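Local coordinates for protein rutinosidase (PDB 6I1A) that hydrolyses glycosides as a secreted family 5 glycosyl hydrolase, a rutinosidase that probably also acts as an exo-1,3-beta-glucanase, at residues K296-A308 and G324-W338. Sequence-based numbering, arbitrary orientation. Where two conformers were deposited one is given.
With EDO (1,2-ethanediol), chain Q.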
loop_
_atom_site.group_PDB
_atom_site.type_symbol
_atom_site.label_atom_id
_atom_site.label_comp_id
_atom_site.label_asym_id
_atom_site.label_seq_id
_atom_site.Cartn_x
_atom_site.Cartn_y
_atom_site.Cartn_z
ATOM N N LYS A 296 -2.883 -4.231 -21.574
ATOM C CA LYS A 296 -3.999 -4.880 -22.287
ATOM C C LYS A 296 -5.014 -3.804 -22.692
ATOM O O LYS A 296 -5.542 -3.816 -23.793
ATOM C CB LYS A 296 -4.692 -5.934 -21.437
ATOM C CG LYS A 296 -5.790 -6.662 -22.186
ATOM C CD LYS A 296 -6.360 -7.791 -21.412
ATOM C CE LYS A 296 -7.427 -8.538 -22.203
ATOM N NZ LYS A 296 -8.049 -9.628 -21.386
ATOM N N PHE A 297 -5.374 -2.920 -21.728
ATOM C CA PHE A 297 -6.217 -1.745 -21.962
ATOM C C PHE A 297 -5.490 -0.436 -21.606
ATOM O O PHE A 297 -4.603 -0.406 -20.757
ATOM C CB PHE A 297 -7.477 -1.845 -21.100
ATOM C CG PHE A 297 -8.360 -3.030 -21.479
ATOM C CD1 PHE A 297 -9.130 -2.943 -22.613
ATOM C CD2 PHE A 297 -8.374 -4.169 -20.701
ATOM C CE1 PHE A 297 -9.891 -4.032 -23.014
ATOM C CE2 PHE A 297 -9.160 -5.264 -21.093
ATOM C CZ PHE A 297 -9.902 -5.174 -22.234
ATOM N N PRO A 298 -5.949 0.659 -22.231
ATOM C CA PRO A 298 -5.390 1.970 -21.913
ATOM C C PRO A 298 -5.888 2.407 -20.531
ATOM O O PRO A 298 -6.950 1.972 -20.038
ATOM C CB PRO A 298 -5.875 2.885 -22.999
ATOM C CG PRO A 298 -7.159 2.210 -23.512
ATOM C CD PRO A 298 -6.897 0.746 -23.327
ATOM N N VAL A 299 -5.112 3.307 -19.896
ATOM C CA VAL A 299 -5.373 3.868 -18.565
ATOM C C VAL A 299 -5.353 5.391 -18.676
ATOM O O VAL A 299 -4.502 5.957 -19.336
ATOM C CB VAL A 299 -4.337 3.372 -17.553
ATOM C CG1 VAL A 299 -4.441 4.067 -16.181
ATOM C CG2 VAL A 299 -4.457 1.858 -17.394
ATOM N N PHE A 300 -6.265 6.026 -17.989
ATOM C CA PHE A 300 -6.294 7.494 -17.809
ATOM C C PHE A 300 -6.367 7.787 -16.307
ATOM O O PHE A 300 -7.156 7.157 -15.620
ATOM C CB PHE A 300 -7.503 8.060 -18.520
ATOM C CG PHE A 300 -7.648 9.559 -18.544
ATOM C CD1 PHE A 300 -6.811 10.322 -19.350
ATOM C CD2 PHE A 300 -8.586 10.224 -17.773
ATOM C CE1 PHE A 300 -6.922 11.716 -19.389
ATOM C CE2 PHE A 300 -8.708 11.603 -17.795
ATOM C CZ PHE A 300 -7.897 12.332 -18.640
ATOM N N VAL A 301 -5.563 8.726 -15.807
ATOM C CA VAL A 301 -5.526 9.038 -14.373
ATOM C C VAL A 301 -6.594 10.093 -14.158
ATOM O O VAL A 301 -6.325 11.318 -14.233
ATOM C CB VAL A 301 -4.126 9.461 -13.904
ATOM C CG1 VAL A 301 -4.154 9.823 -12.434
ATOM C CG2 VAL A 301 -3.161 8.330 -14.157
ATOM N N GLY A 302 -7.847 9.667 -13.999
ATOM C CA GLY A 302 -8.962 10.622 -13.995
ATOM C C GLY A 302 -9.076 11.514 -12.782
ATOM O O GLY A 302 -9.879 12.484 -12.857
ATOM N N GLU A 303 -8.404 11.199 -11.707
ATOM C CA GLU A 303 -8.340 12.096 -10.541
ATOM C C GLU A 303 -6.947 11.950 -9.937
ATOM O O GLU A 303 -6.460 10.823 -9.740
ATOM C CB GLU A 303 -9.328 11.779 -9.438
ATOM C CG GLU A 303 -10.772 11.960 -9.810
ATOM C CD GLU A 303 -11.716 11.809 -8.636
ATOM O OE1 GLU A 303 -11.278 11.899 -7.431
ATOM O OE2 GLU A 303 -12.919 11.535 -8.875
ATOM N N TRP A 304 -6.397 13.093 -9.528
ATOM C CA TRP A 304 -5.161 13.191 -8.723
ATOM C C TRP A 304 -5.037 14.611 -8.232
ATOM O O TRP A 304 -5.699 15.538 -8.738
ATOM C CB TRP A 304 -3.914 12.753 -9.520
ATOM C CG TRP A 304 -3.483 13.752 -10.556
ATOM C CD1 TRP A 304 -4.106 14.137 -11.700
ATOM C CD2 TRP A 304 -2.268 14.548 -10.480
ATOM N NE1 TRP A 304 -3.340 15.068 -12.370
ATOM C CE2 TRP A 304 -2.219 15.348 -11.644
ATOM C CE3 TRP A 304 -1.228 14.619 -9.543
ATOM C CZ2 TRP A 304 -1.131 16.182 -11.896
ATOM C CZ3 TRP A 304 -0.147 15.448 -9.807
ATOM C CH2 TRP A 304 -0.149 16.210 -10.961
ATOM N N ALA A 305 -4.184 14.806 -7.223
ATOM C CA ALA A 305 -3.851 16.126 -6.705
ATOM C C ALA A 305 -2.522 16.031 -5.991
ATOM O O ALA A 305 -2.113 14.957 -5.627
ATOM C CB ALA A 305 -4.948 16.680 -5.833
ATOM N N ILE A 306 -1.893 17.193 -5.742
ATOM C CA ILE A 306 -0.498 17.244 -5.193
ATOM C C ILE A 306 -0.440 17.354 -3.685
ATOM O O ILE A 306 0.711 17.367 -3.171
ATOM C CB ILE A 306 0.313 18.371 -5.849
ATOM C CG1 ILE A 306 -0.250 19.737 -5.554
ATOM C CG2 ILE A 306 0.508 18.098 -7.299
ATOM C CD1 ILE A 306 0.782 20.853 -5.829
ATOM N N GLN A 307 -1.523 17.459 -2.922
ATOM C CA GLN A 307 -1.389 17.534 -1.459
ATOM C C GLN A 307 -0.771 16.253 -0.932
ATOM O O GLN A 307 -1.233 15.118 -1.238
ATOM C CB GLN A 307 -2.715 17.800 -0.779
ATOM C CG GLN A 307 -2.535 17.924 0.747
ATOM C CD GLN A 307 -3.808 18.056 1.532
ATOM O OE1 GLN A 307 -4.851 18.496 1.011
ATOM N NE2 GLN A 307 -3.747 17.704 2.809
ATOM N N ALA A 308 0.315 16.416 -0.155
ATOM C CA ALA A 308 0.967 15.310 0.582
ATOM C C ALA A 308 0.425 15.143 2.002
ATOM O O ALA A 308 -0.320 15.992 2.512
ATOM C CB ALA A 308 2.453 15.594 0.601
ATOM N N GLY A 324 3.822 15.327 -12.105
ATOM C CA GLY A 324 2.686 14.423 -12.268
ATOM C C GLY A 324 2.192 14.436 -13.681
ATOM O O GLY A 324 1.949 13.357 -14.284
ATOM N N LEU A 325 1.969 15.605 -14.299
ATOM C CA LEU A 325 1.477 15.642 -15.682
ATOM C C LEU A 325 2.381 14.813 -16.602
ATOM O O LEU A 325 1.911 13.997 -17.436
ATOM C CB LEU A 325 1.407 17.071 -16.204
ATOM C CG LEU A 325 0.348 17.923 -15.542
ATOM C CD1 LEU A 325 0.369 19.334 -16.122
ATOM C CD2 LEU A 325 -1.058 17.401 -15.735
ATOM N N GLU A 326 3.684 14.999 -16.461
ATOM C CA GLU A 326 4.652 14.316 -17.340
ATOM C C GLU A 326 4.604 12.793 -17.136
ATOM O O GLU A 326 4.682 12.008 -18.110
ATOM C CB GLU A 326 6.097 14.804 -17.114
ATOM C CG GLU A 326 6.386 16.181 -17.678
ATOM C CD GLU A 326 7.744 16.724 -17.279
ATOM O OE1 GLU A 326 7.871 17.978 -17.339
ATOM O OE2 GLU A 326 8.603 15.898 -16.746
ATOM N N THR A 327 4.446 12.362 -15.884
ATOM C CA THR A 327 4.443 10.931 -15.540
ATOM C C THR A 327 3.166 10.298 -16.092
ATOM O O THR A 327 3.244 9.255 -16.721
ATOM C CB THR A 327 4.582 10.761 -14.047
ATOM O OG1 THR A 327 5.779 11.383 -13.552
ATOM C CG2 THR A 327 4.631 9.287 -13.684
ATOM N N TRP A 328 2.030 10.879 -15.801
ATOM C CA TRP A 328 0.776 10.239 -16.242
ATOM C C TRP A 328 0.685 10.187 -17.755
ATOM O O TRP A 328 0.010 9.257 -18.298
ATOM C CB TRP A 328 -0.446 10.931 -15.679
ATOM C CG TRP A 328 -0.476 11.171 -14.201
ATOM C CD1 TRP A 328 -0.788 12.345 -13.580
ATOM C CD2 TRP A 328 -0.099 10.278 -13.130
ATOM N NE1 TRP A 328 -0.720 12.226 -12.246
ATOM C CE2 TRP A 328 -0.312 10.961 -11.903
ATOM C CE3 TRP A 328 0.299 8.951 -13.056
ATOM C CZ2 TRP A 328 -0.125 10.378 -10.644
ATOM C CZ3 TRP A 328 0.506 8.376 -11.811
ATOM C CH2 TRP A 328 0.307 9.066 -10.618
ATOM N N SER A 329 1.251 11.166 -18.496
ATOM C CA SER A 329 1.110 11.137 -19.968
ATOM C C SER A 329 2.166 10.229 -20.631
ATOM O O SER A 329 2.000 9.977 -21.860
ATOM C CB SER A 329 1.075 12.530 -20.510
ATOM O OG SER A 329 2.283 13.165 -20.218
ATOM N N SER A 330 3.147 9.801 -19.897
ATOM C CA SER A 330 4.209 8.886 -20.397
ATOM C C SER A 330 3.817 7.436 -20.183
ATOM O O SER A 330 3.868 6.654 -21.145
ATOM C CB SER A 330 5.524 9.186 -19.829
ATOM O OG SER A 330 6.490 8.416 -20.532
ATOM N N PHE A 331 3.342 7.109 -18.997
ATOM C CA PHE A 331 3.035 5.707 -18.644
ATOM C C PHE A 331 1.547 5.402 -18.817
ATOM O O PHE A 331 1.181 4.181 -18.649
ATOM C CB PHE A 331 3.477 5.403 -17.232
ATOM C CG PHE A 331 4.971 5.510 -17.091
ATOM C CD1 PHE A 331 5.796 4.621 -17.743
ATOM C CD2 PHE A 331 5.528 6.482 -16.293
ATOM C CE1 PHE A 331 7.175 4.773 -17.655
ATOM C CE2 PHE A 331 6.900 6.605 -16.197
ATOM C CZ PHE A 331 7.703 5.730 -16.853
ATOM N N SER A 332 0.736 6.372 -19.156
ATOM C CA SER A 332 -0.696 6.154 -19.400
ATOM C C SER A 332 -1.144 7.181 -20.432
ATOM O O SER A 332 -0.290 7.807 -21.122
ATOM C CB SER A 332 -1.449 6.153 -18.083
ATOM O OG SER A 332 -1.070 7.148 -17.154
ATOM N N GLN A 333 -2.438 7.436 -20.586
ATOM C CA GLN A 333 -2.915 8.328 -21.649
ATOM C C GLN A 333 -3.114 9.780 -21.212
ATOM O O GLN A 333 -3.784 10.497 -21.889
ATOM C CB GLN A 333 -4.207 7.786 -22.267
ATOM C CG GLN A 333 -4.147 6.319 -22.668
ATOM C CD GLN A 333 -3.013 6.020 -23.613
ATOM O OE1 GLN A 333 -2.883 6.708 -24.654
ATOM N NE2 GLN A 333 -2.239 5.037 -23.286
ATOM N N GLY A 334 -2.648 10.135 -20.053
ATOM C CA GLY A 334 -2.849 11.472 -19.512
ATOM C C GLY A 334 -3.596 11.414 -18.203
ATOM O O GLY A 334 -3.655 10.368 -17.556
ATOM N N SER A 335 -4.130 12.543 -17.816
ATOM C CA SER A 335 -4.712 12.695 -16.487
ATOM C C SER A 335 -5.694 13.860 -16.475
ATOM O O SER A 335 -5.618 14.746 -17.326
ATOM C CB SER A 335 -3.637 12.856 -15.431
ATOM O OG SER A 335 -2.860 14.041 -15.701
ATOM N N SER A 336 -6.504 13.880 -15.430
ATOM C CA SER A 336 -7.369 15.039 -15.153
ATOM C C SER A 336 -7.300 15.387 -13.678
ATOM O O SER A 336 -7.577 14.572 -12.805
ATOM C CB SER A 336 -8.835 14.891 -15.620
ATOM O OG SER A 336 -9.424 13.676 -15.269
ATOM N N TYR A 337 -6.889 16.621 -13.385
ATOM C CA TYR A 337 -6.632 17.094 -12.017
ATOM C C TYR A 337 -7.935 17.325 -11.290
ATOM O O TYR A 337 -8.934 17.772 -11.875
ATOM C CB TYR A 337 -5.844 18.414 -12.100
ATOM C CG TYR A 337 -5.116 18.755 -10.834
ATOM C CD1 TYR A 337 -3.858 18.259 -10.612
ATOM C CD2 TYR A 337 -5.689 19.532 -9.851
ATOM C CE1 TYR A 337 -3.170 18.553 -9.458
ATOM C CE2 TYR A 337 -5.026 19.782 -8.637
ATOM C CZ TYR A 337 -3.769 19.265 -8.452
ATOM O OH TYR A 337 -3.091 19.503 -7.276
ATOM N N TRP A 338 -7.925 17.062 -9.990
ATOM C CA TRP A 338 -9.043 17.408 -9.086
ATOM C C TRP A 338 -8.603 18.675 -8.365
ATOM O O TRP A 338 -7.772 18.547 -7.464
ATOM C CB TRP A 338 -9.377 16.300 -8.088
ATOM C CG TRP A 338 -10.657 16.570 -7.357
ATOM C CD1 TRP A 338 -10.887 17.318 -6.241
ATOM C CD2 TRP A 338 -11.958 16.145 -7.825
ATOM N NE1 TRP A 338 -12.228 17.335 -5.950
ATOM C CE2 TRP A 338 -12.901 16.633 -6.918
ATOM C CE3 TRP A 338 -12.405 15.336 -8.887
ATOM C CZ2 TRP A 338 -14.272 16.362 -7.015
ATOM C CZ3 TRP A 338 -13.750 15.096 -9.002
ATOM C CH2 TRP A 338 -14.663 15.588 -8.088
HETATM C C1 EDO Q . 8.687 9.683 -18.079
HETATM O O1 EDO Q . 8.484 9.781 -19.469
HETATM C C2 EDO Q . 8.040 10.725 -17.267
HETATM O O2 EDO Q . 8.697 11.976 -17.467
HETATM O O HOH W 1 -4.121 16.363 -14.838
#
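The indole of Trp-304 is gripped between two aromatic edges. Trp-328 reaches one face with its pyrrole edge, NE1 lying 3.3 Å from Trp-304 CD2 and the ring planes 75° apart; on the opposite face Tyr-337 arrives edge-on, CD1 3.5 Å from Trp-304 CE2, the planes at 78°. Both pairs are therefore T-shaped. A chi1 of 73°, placing CG between backbone N and carbonyl carbon, swings the Trp-304 indole into this slot, and in its plane NE1 donates to a water that in turn donates to Ser-335 OG. Val-301 lies over a face of the Trp-328 ring, its CG1 making a CH-pi contact 4.0 Å from the centroid of the five-membered ring. Tyr-337 OH accepts from Ile-306 N at 3.0 Å and also bonds Tyr-357 O. Beyond the cluster, Ser-336 OG donates to Gly-302 O at 2.7 Å from above the carbonyl plane, while Glu-303 lies beside Trp-338, its carboxylate held by Arg-92 and Tyr-268. Val-301 N to Gly-334 O and Ser-336 N to Val-301 O join strands 299-308 and 334-337, whose axes run nearly parallel. Strand, helix 317-331 and returning parallel strand form a beta-alpha-beta crossover, as expected of the TIM barrel of family 5.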